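PDB 4F0P: restriction endonuclease from Mycobacterium sp., which recognises modified cytosine, such as 5-methylcytosine, in DNA and cuts the double strand at a fixed distance from it. Local coordinates for the interface of chains A and B. Coordinates in Å, arbitrary orientation; residue numbers count along the deposited sequence, not the author numbering. Chains: chain A/B, Restriction endonuclease.

The interface of chains A and B. Residues chain A 311-312, 314-315, 407; chain B 342-344, 346.
B:Gly342 and B:Ser343 lie against A:Val311 and A:Phe312 at the C-terminal end of helix 297-313 of chain A, where strand 335-342 of chain B runs out at a glycine with phi 125° and psi -149°. This is part of a two-fold symmetric interface between two copies. The deposited assembly holds four, and the pairing may be functional.

The CD1 side of the A:Phe312 ring meets the glycine obliquely. B:Gly342 CA lies off the ring plane and beyond the rim, 3.9 Å from A:Phe312 CD1. Beside it, water 1 joins the two main chains. The water lies 3.2 Å from A:Phe312 O and 3.0 Å from B:Gly342 N, and it also meets B:Gly342 O.

A:Ser315 brings its CB to B:Gly342 O. With CG turned away from the backbone N (chi1 160°), the extended chain of A:Glu314 runs alongside B:Ser343 CB and carries the carboxylate to B:Leu344. There A:Glu314 OE2 accepts a weak hydrogen bond from B:Leu344 N at 3.4 Å.

A:Val311 meets B:Ser343 with its carbonyl O, near CB, and with CG1, 3.6 Å from B:Ser343 OG. That hydroxyl is also tied within its own chain: B:Ala346 N donates to B:Ser343 OG at 3.3 Å. The bond closes the turn after the strand and should help fix the serine. B:Ala346 touches A:Val407 of strand 406-409 slightly: its O is near A:Val407 CG1, and B:Ala346 CB lies 3.8 Å from that methyl.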
loop_
_atom_site.group_PDB
_atom_site.type_symbol
_atom_site.label_atom_id
_atom_site.label_comp_id
_atom_site.label_asym_id
_atom_site.label_seq_id
_atom_site.Cartn_x
_atom_site.Cartn_y
_atom_site.Cartn_z
ATOM N N VAL A 311 -5.053 -5.859 14.296
ATOM C CA VAL A 311 -5.998 -5.398 13.281
ATOM C C VAL A 311 -5.559 -5.788 11.871
ATOM O O VAL A 311 -6.372 -6.249 11.067
ATOM C CB VAL A 311 -6.221 -3.871 13.374
ATOM C CG1 VAL A 311 -6.824 -3.327 12.088
ATOM C CG2 VAL A 311 -7.105 -3.539 14.565
ATOM N N PHE A 312 -4.274 -5.618 11.574
ATOM C CA PHE A 312 -3.749 -6.032 10.273
ATOM C C PHE A 312 -3.687 -7.553 10.126
ATOM O O PHE A 312 -3.857 -8.085 9.027
ATOM C CB PHE A 312 -2.372 -5.418 10.011
ATOM C CG PHE A 312 -2.428 -3.998 9.531
ATOM C CD1 PHE A 312 -2.881 -3.707 8.255
ATOM C CD2 PHE A 312 -2.029 -2.957 10.350
ATOM C CE1 PHE A 312 -2.938 -2.402 7.805
ATOM C CE2 PHE A 312 -2.082 -1.649 9.905
ATOM C CZ PHE A 312 -2.537 -1.371 8.631
ATOM N N GLU A 314 -5.782 -9.675 11.358
ATOM C CA GLU A 314 -7.121 -10.254 11.213
ATOM C C GLU A 314 -7.348 -10.838 9.821
ATOM O O GLU A 314 -7.880 -11.941 9.677
ATOM C CB GLU A 314 -8.218 -9.231 11.520
ATOM C CG GLU A 314 -9.571 -9.624 10.930
ATOM C CD GLU A 314 -10.735 -8.875 11.544
ATOM O OE1 GLU A 314 -10.573 -8.323 12.653
ATOM O OE2 GLU A 314 -11.815 -8.840 10.917
ATOM N N SER A 315 -6.937 -10.089 8.801
ATOM C CA SER A 315 -7.087 -10.518 7.414
ATOM C C SER A 315 -6.283 -11.785 7.119
ATOM O O SER A 315 -6.598 -12.530 6.191
ATOM C CB SER A 315 -6.667 -9.392 6.467
ATOM O OG SER A 315 -6.754 -9.797 5.111
ATOM N N VAL A 407 -5.413 3.725 7.961
ATOM C CA VAL A 407 -6.390 2.919 8.678
ATOM C C VAL A 407 -6.747 3.603 9.992
ATOM O O VAL A 407 -5.867 3.924 10.791
ATOM C CB VAL A 407 -5.850 1.509 8.965
ATOM C CG1 VAL A 407 -6.919 0.657 9.631
ATOM C CG2 VAL A 407 -5.368 0.857 7.676
ATOM N N GLY B 342 -6.274 -4.050 6.253
ATOM C CA GLY B 342 -6.734 -3.889 7.618
ATOM C C GLY B 342 -7.688 -4.999 8.008
ATOM O O GLY B 342 -7.572 -6.129 7.530
ATOM N N SER B 343 -8.634 -4.678 8.884
ATOM C CA SER B 343 -9.636 -5.645 9.309
ATOM C C SER B 343 -10.982 -5.325 8.667
ATOM O O SER B 343 -11.067 -4.471 7.783
ATOM C CB SER B 343 -9.761 -5.655 10.833
ATOM O OG SER B 343 -10.222 -4.405 11.315
ATOM N N LEU B 344 -12.029 -6.013 9.108
ATOM C CA LEU B 344 -13.368 -5.787 8.577
ATOM C C LEU B 344 -13.872 -4.400 8.963
ATOM O O LEU B 344 -14.361 -3.644 8.120
ATOM C CB LEU B 344 -14.330 -6.869 9.076
ATOM C CG LEU B 344 -15.777 -6.827 8.578
ATOM C CD1 LEU B 344 -16.262 -8.229 8.260
ATOM C CD2 LEU B 344 -16.694 -6.168 9.602
ATOM N N ALA B 346 -11.995 -1.756 10.546
ATOM C CA ALA B 346 -11.041 -0.720 10.167
ATOM C C ALA B 346 -10.173 -1.160 8.993
ATOM O O ALA B 346 -9.364 -2.080 9.119
ATOM C CB ALA B 346 -10.171 -0.343 11.357
HETATM O O HOH W 1 -4.655 -6.578 6.368
#